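Local coordinates for protein threonine synthase (Brucella melitensis bv. 1, PDB 4F4F) that probably catalyses the pyridoxal-phosphate-dependent conversion of O-phospho-L-homoserine and water into L-threonine and phosphate, the last step of threonine biosynthesis, at residues D264-A267 against G268-A271; L325-A328 against H329-A333; G111-A115 against F116-A120. All coordinates share one frame; numbering follows the deposited sequence.

Interaction 1: residues D264-A267 against G268-A271; sequences DIFA and GYVA. With PLP (pyridoxal-5'-phosphate), chain C.
The rings of F266 and Y269, one turn apart on helix 263-274, lean against each other at a slant, neither stacked nor edge-to-face. Their centroids are 5.3 Å apart and their planes 37° apart, and the nearest approach is F266 CE1 to Y269 CD2 at 3.6 Å. V270 CG2 also meets the F266 ring obliquely, 3.5 Å from F266 CE2. Both aromatic side chains leave the backbone with CG turned away from N (chi1 -170° for F266, 173° for Y269), which sends them off the same flank of the helix. Beyond the rings, the hydroxyl of Y269 bonds to R273, R323 and E327 pack against F266 and Y269 respectively, and V236 touches A267 and V270.

Regular i to i+4 bonds run beneath this packing: Y269 N to I265 O, V270 N to F266 O and A271 N to A267 O. The G268 N to D264 O bond is weak, at 3.3 Å, and D264 O also accepts from Y239 OH.

At the start of the helix D264 N gives a hydrogen bond of 2.9 Å to PLP O3P. The carboxylate of D264 folds back over its own backbone, where OD1 takes the N-H of I265 at 2.7 Å on its anti side. The same OD1 also lies 2.7 Å from PLP O1P. With G260, N261 and F262 also giving backbone N-H groups to the cofactor, the helix N-terminus would be expected to stabilise the phosphate's negative charge.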
# COMPACT_ATOMS: atom_id res chain seq x y z
N ASP A 264 0.75 -3.90 -3.18
CA ASP A 264 1.53 -3.25 -4.24
C ASP A 264 1.77 -4.16 -5.44
O ASP A 264 1.33 -3.87 -6.57
CB ASP A 264 2.88 -2.67 -3.70
CG ASP A 264 3.69 -3.61 -2.76
OD1 ASP A 264 3.57 -4.93 -2.72
OD2 ASP A 264 4.57 -2.97 -2.05
N ILE A 265 2.42 -5.28 -5.19
CA ILE A 265 2.69 -6.21 -6.26
C ILE A 265 1.41 -6.84 -6.80
O ILE A 265 1.33 -7.15 -8.00
CB ILE A 265 3.75 -7.28 -5.87
CG1 ILE A 265 4.40 -7.83 -7.14
CG2 ILE A 265 3.15 -8.35 -4.97
CD1 ILE A 265 5.51 -8.87 -6.90
N PHE A 266 0.40 -7.02 -5.94
CA PHE A 266 -0.88 -7.53 -6.46
C PHE A 266 -1.47 -6.57 -7.50
O PHE A 266 -2.03 -7.01 -8.47
CB PHE A 266 -1.90 -7.91 -5.36
CG PHE A 266 -3.09 -8.66 -5.92
CD1 PHE A 266 -3.02 -10.01 -6.14
CD2 PHE A 266 -4.26 -7.97 -6.30
CE1 PHE A 266 -4.10 -10.70 -6.74
CE2 PHE A 266 -5.33 -8.64 -6.88
CZ PHE A 266 -5.24 -10.01 -7.11
N ALA A 267 -1.30 -5.26 -7.31
CA ALA A 267 -1.72 -4.25 -8.29
C ALA A 267 -1.01 -4.39 -9.63
O ALA A 267 -1.63 -4.17 -10.69
CB ALA A 267 -1.55 -2.82 -7.75
N GLY A 268 0.25 -4.81 -9.59
CA GLY A 268 1.01 -5.13 -10.80
C GLY A 268 0.44 -6.36 -11.49
O GLY A 268 0.31 -6.39 -12.71
N TYR A 269 0.07 -7.35 -10.69
CA TYR A 269 -0.63 -8.52 -11.22
C TYR A 269 -1.93 -8.10 -11.92
O TYR A 269 -2.27 -8.63 -13.01
CB TYR A 269 -0.85 -9.55 -10.12
CG TYR A 269 -1.70 -10.72 -10.52
CD1 TYR A 269 -1.16 -11.82 -11.17
CD2 TYR A 269 -3.04 -10.73 -10.23
CE1 TYR A 269 -1.96 -12.88 -11.55
CE2 TYR A 269 -3.84 -11.81 -10.59
CZ TYR A 269 -3.28 -12.87 -11.25
OH TYR A 269 -4.11 -13.90 -11.65
N VAL A 270 -2.65 -7.17 -11.33
CA VAL A 270 -3.90 -6.71 -11.87
C VAL A 270 -3.63 -6.04 -13.20
O VAL A 270 -4.34 -6.28 -14.19
CB VAL A 270 -4.67 -5.75 -10.91
CG1 VAL A 270 -5.90 -5.13 -11.65
CG2 VAL A 270 -5.12 -6.51 -9.67
N ALA A 271 -2.61 -5.19 -13.26
CA ALA A 271 -2.24 -4.56 -14.52
C ALA A 271 -1.99 -5.58 -15.62
O ALA A 271 -2.47 -5.45 -16.74
CB ALA A 271 -1.03 -3.68 -14.34
N1 PLP C . 8.04 -0.25 1.38
C2 PLP C . 7.57 0.83 2.11
C2A PLP C . 8.34 2.11 2.32
C3 PLP C . 6.21 0.75 2.73
O3 PLP C . 5.74 1.82 3.45
C4 PLP C . 5.45 -0.53 2.53
C4A PLP C . 4.07 -0.74 3.08
C5 PLP C . 6.04 -1.62 1.71
C6 PLP C . 7.33 -1.40 1.17
C5A PLP C . 5.23 -2.91 1.46
O4P PLP C . 3.98 -2.70 0.68
P PLP C . 2.80 -3.82 0.44
O1P PLP C . 3.52 -5.06 -0.06
O2P PLP C . 2.18 -3.99 1.81
O3P PLP C . 1.81 -3.26 -0.56

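Interaction 2: residues L325-A328 against H329-A333; sequences LFEA and HGRDA
L325 opens the contact through its carbonyl, which receives two bonds from H329. The backbone N of H329 reaches L325 O at 3.1 Å, and its ring nitrogen ND1 reaches the same oxygen at 2.6 Å from the opposite face of the carbonyl plane. L325 O lies near the imidazole plane, so ND1 donates along its N-H, and the ring sits alongside the leucine, pointing the same way.

F326 follows with its CG anti to N (chi1 -175°), a torsion that swings the ring under R331. One face of the ring is covered by R331 CA, 3.7 Å from the centroid, in a CH-pi contact. The arginine chain then passes F326 CE2, with CD 3.5 Å from it, and this same CE2 lies over one face of the guanidinium. A333 N lies at the ring edge. V336 and L36 also pack on the ring.

E327 bends at chi2 (-73°), which lays its carboxylate beside the extended R331. The guanidinium takes it side-on, NE to OE1 at 3.1 Å and NH2 to OE2 at 2.8 Å, in a salt bridge whose two groups are turned 43° from coplanar. OE2 is met on its syn side, whereas OE1 is approached from above the carboxylate plane. Y40 OH also bonds to OE2, and P37 O accepts from R331 NH2, so the pair ties the helix end to the N-terminal part of the chain.

A328 is the last helical residue before H329 leaves helical geometry. Further on, D332 caps A335 N at the start of helix 333-346. Helix 321-328 itself ends in a Schellman motif: R331 N bonds to F326 O at 2.8 Å, G330 N to E327 O at 3.0 Å, and G330, at positive phi, is the C-prime residue.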
# COMPACT_ATOMS: atom_id res chain seq x y z
N LEU A 325 -3.72 -16.08 -3.86
CA LEU A 325 -4.12 -17.47 -3.65
C LEU A 325 -5.43 -17.79 -4.38
O LEU A 325 -5.58 -18.84 -4.98
CB LEU A 325 -4.27 -17.78 -2.16
CG LEU A 325 -2.98 -17.90 -1.35
CD1 LEU A 325 -3.26 -18.10 0.15
CD2 LEU A 325 -2.12 -19.05 -1.87
N PHE A 326 -6.41 -16.90 -4.25
CA PHE A 326 -7.73 -17.08 -4.88
C PHE A 326 -7.56 -17.22 -6.39
O PHE A 326 -8.08 -18.16 -6.98
CB PHE A 326 -8.62 -15.88 -4.54
CG PHE A 326 -10.05 -15.97 -5.00
CD1 PHE A 326 -10.87 -17.01 -4.59
CD2 PHE A 326 -10.60 -14.96 -5.80
CE1 PHE A 326 -12.21 -17.05 -4.98
CE2 PHE A 326 -11.93 -14.99 -6.18
CZ PHE A 326 -12.74 -16.04 -5.78
N GLU A 327 -6.81 -16.30 -6.99
CA GLU A 327 -6.62 -16.34 -8.44
C GLU A 327 -5.87 -17.62 -8.88
O GLU A 327 -6.24 -18.26 -9.88
CB GLU A 327 -5.86 -15.09 -8.91
CG GLU A 327 -6.57 -13.78 -8.58
CD GLU A 327 -7.77 -13.52 -9.43
OE1 GLU A 327 -8.23 -14.44 -10.17
OE2 GLU A 327 -8.30 -12.39 -9.32
N ALA A 328 -4.84 -17.98 -8.12
CA ALA A 328 -4.00 -19.12 -8.43
C ALA A 328 -4.76 -20.46 -8.35
O ALA A 328 -4.41 -21.41 -9.08
CB ALA A 328 -2.77 -19.13 -7.54
N HIS A 329 -5.81 -20.52 -7.52
CA HIS A 329 -6.65 -21.72 -7.37
C HIS A 329 -7.82 -21.70 -8.31
O HIS A 329 -8.80 -22.40 -8.11
CB HIS A 329 -7.13 -21.85 -5.91
CG HIS A 329 -6.04 -22.25 -4.95
ND1 HIS A 329 -5.09 -21.38 -4.52
CD2 HIS A 329 -5.75 -23.47 -4.34
CE1 HIS A 329 -4.24 -22.01 -3.69
NE2 HIS A 329 -4.63 -23.30 -3.59
N GLY A 330 -7.76 -20.83 -9.30
CA GLY A 330 -8.85 -20.67 -10.23
C GLY A 330 -10.14 -20.24 -9.57
O GLY A 330 -11.21 -20.67 -9.97
N ARG A 331 -10.02 -19.37 -8.59
CA ARG A 331 -11.13 -18.80 -7.85
C ARG A 331 -11.98 -19.86 -7.13
O ARG A 331 -13.19 -19.74 -6.98
CB ARG A 331 -11.92 -17.85 -8.75
CG ARG A 331 -11.10 -16.64 -9.20
CD ARG A 331 -11.98 -15.50 -9.66
NE ARG A 331 -11.26 -14.25 -9.72
CZ ARG A 331 -11.82 -13.03 -9.77
NH1 ARG A 331 -13.14 -12.88 -9.78
NH2 ARG A 331 -11.06 -11.95 -9.81
N ASP A 332 -11.29 -20.91 -6.65
CA ASP A 332 -11.89 -21.96 -5.84
C ASP A 332 -11.91 -21.46 -4.37
O ASP A 332 -10.92 -21.54 -3.65
CB ASP A 332 -11.06 -23.25 -6.01
CG ASP A 332 -11.55 -24.42 -5.17
OD1 ASP A 332 -12.41 -24.24 -4.28
OD2 ASP A 332 -10.99 -25.54 -5.38
N ALA A 333 -13.05 -20.91 -3.97
CA ALA A 333 -13.23 -20.34 -2.64
C ALA A 333 -13.10 -21.38 -1.53
O ALA A 333 -12.57 -21.07 -0.45
CB ALA A 333 -14.57 -19.65 -2.55

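Interaction 3: residues G111-A115 against F116-A120; sequences GPTLA and FKDVA. With PLP (pyridoxal-5'-phosphate), chain C.
T113 and D118 are turned to face each other by their first torsions. T113 places OG1 between its backbone N and carbonyl carbon (chi1 70°), while D118 has CG anti to its carbonyl carbon (chi1 -66°), aiming the carboxylate back into the loop before helix 117-134. The two oxygens are shared out: T113 OG1 donates to D118 OD1 at 2.7 Å, and T113 N donates to OD2 at 2.9 Å, each on the syn side. P112 CD slides past the same carboxylate, 3.6 Å from OD2. This bonding closes over the type I turn from G111 to L114, and D118 N bonds to A115 O at 3.0 Å, linking the loop to the first turn of the helix.

Between these bonds, F116 and K117 face the cofactor. K117 CG lies over one face of the F116 ring, toward its rim, and the ring presents its edge to the pyridine ring of PLP near C3. K117 is extended through its middle torsions and bends at the last, which brings NZ to PLP C4A.

K117 NZ lies 1.8 Å from PLP C4A, close enough for a covalent link but too long for a normal imine, so its state is doubtful; NZ also makes a weak hydrogen bond to PLP O3. This placement is as expected for the lysine that forms the Schiff base in PLP enzymes, and the buried D118 carboxylate would be expected to hold the loop next to that lysine.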
# COMPACT_ATOMS: atom_id res chain seq x y z
N GLY A 111 4.97 12.19 -3.00
CA GLY A 111 3.73 12.61 -2.38
C GLY A 111 3.95 13.16 -0.98
O GLY A 111 5.10 13.22 -0.52
N PRO A 112 2.85 13.54 -0.29
CA PRO A 112 2.90 14.33 0.93
C PRO A 112 3.65 13.72 2.08
O PRO A 112 4.06 14.47 2.95
CB PRO A 112 1.41 14.48 1.31
CG PRO A 112 0.70 14.32 0.04
CD PRO A 112 1.48 13.33 -0.75
N THR A 113 3.83 12.39 2.11
CA THR A 113 4.59 11.77 3.21
C THR A 113 5.82 11.02 2.74
O THR A 113 6.38 10.20 3.49
CB THR A 113 3.73 10.85 4.14
OG1 THR A 113 3.33 9.65 3.46
CG2 THR A 113 2.53 11.61 4.71
N LEU A 114 6.25 11.29 1.51
CA LEU A 114 7.48 10.72 0.96
C LEU A 114 7.48 9.20 0.95
O LEU A 114 8.52 8.57 1.11
CB LEU A 114 8.69 11.23 1.76
CG LEU A 114 8.75 12.75 2.00
CD1 LEU A 114 10.05 13.11 2.73
CD2 LEU A 114 8.60 13.51 0.71
N ALA A 115 6.31 8.61 0.76
CA ALA A 115 6.20 7.16 0.74
C ALA A 115 5.01 6.66 -0.08
O ALA A 115 4.02 7.35 -0.28
CB ALA A 115 6.12 6.61 2.16
N PHE A 116 5.15 5.44 -0.56
CA PHE A 116 4.30 4.95 -1.64
C PHE A 116 2.83 4.80 -1.23
O PHE A 116 1.95 4.85 -2.10
CB PHE A 116 4.88 3.63 -2.19
CG PHE A 116 4.28 2.44 -1.57
CD1 PHE A 116 4.69 2.02 -0.35
CD2 PHE A 116 3.25 1.78 -2.20
CE1 PHE A 116 4.10 0.94 0.24
CE2 PHE A 116 2.66 0.68 -1.60
CZ PHE A 116 3.09 0.28 -0.38
N LYS A 117 2.53 4.65 0.07
CA LYS A 117 1.11 4.61 0.52
C LYS A 117 0.31 5.89 0.19
O LYS A 117 -0.91 5.84 0.06
CB LYS A 117 1.01 4.20 2.00
CG LYS A 117 1.40 2.76 2.20
CD LYS A 117 1.30 2.32 3.65
CE LYS A 117 1.82 0.90 3.86
NZ LYS A 117 3.26 0.78 3.58
N ASP A 118 1.00 7.00 -0.06
CA ASP A 118 0.34 8.21 -0.53
C ASP A 118 -0.43 8.00 -1.82
O ASP A 118 -1.46 8.63 -2.02
CB ASP A 118 1.33 9.32 -0.83
CG ASP A 118 2.05 9.83 0.39
OD1 ASP A 118 1.50 9.75 1.52
OD2 ASP A 118 3.18 10.32 0.23
N VAL A 119 0.07 7.15 -2.72
CA VAL A 119 -0.53 7.00 -4.06
C VAL A 119 -1.97 6.53 -3.86
O VAL A 119 -2.89 7.16 -4.36
CB VAL A 119 0.22 6.00 -4.97
CG1 VAL A 119 -0.59 5.74 -6.26
CG2 VAL A 119 1.65 6.47 -5.28
N ALA A 120 -2.15 5.44 -3.13
CA ALA A 120 -3.50 4.93 -2.94
C ALA A 120 -4.29 5.81 -1.93
O ALA A 120 -5.45 6.06 -2.14
CB ALA A 120 -3.50 3.46 -2.49
N1 PLP C . 8.04 -0.25 1.38
C2 PLP C . 7.57 0.83 2.11
C2A PLP C . 8.34 2.11 2.32
C3 PLP C . 6.21 0.75 2.73
O3 PLP C . 5.74 1.82 3.45
C4 PLP C . 5.45 -0.53 2.53
C4A PLP C . 4.07 -0.74 3.08
C5 PLP C . 6.04 -1.62 1.71
C6 PLP C . 7.33 -1.40 1.17
C5A PLP C . 5.23 -2.91 1.46
O4P PLP C . 3.98 -2.70 0.68
P PLP C . 2.80 -3.82 0.44
O1P PLP C . 3.52 -5.06 -0.06
O2P PLP C . 2.18 -3.99 1.81
O3P PLP C . 1.81 -3.26 -0.56

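Along the chain the order is interaction 3, then 1, then 2, all in the pyridoxal-phosphate-dependent enzyme region. Helix 263-274 belongs to the beta-alpha-beta unit made with strands 253-258 and 278-285 of the mixed sheet. Interactions 1 and 3, with centres about 17 Å apart, meet at the cofactor: helix 263-274 brings its N-terminus to the phosphate, helix 117-134 its lysine to C4A, and D264 OD2 packs on F116 CZ at 3.9 Å. Interaction 2, centred about 16 Å from the centre of interaction 1, touches it through Y269 OH and E327 CB, 3.5 Å apart. Interactions 2 and 3 stay separate. Packing thus runs from the cofactor site through helix 263-274 to the end of helix 321-328.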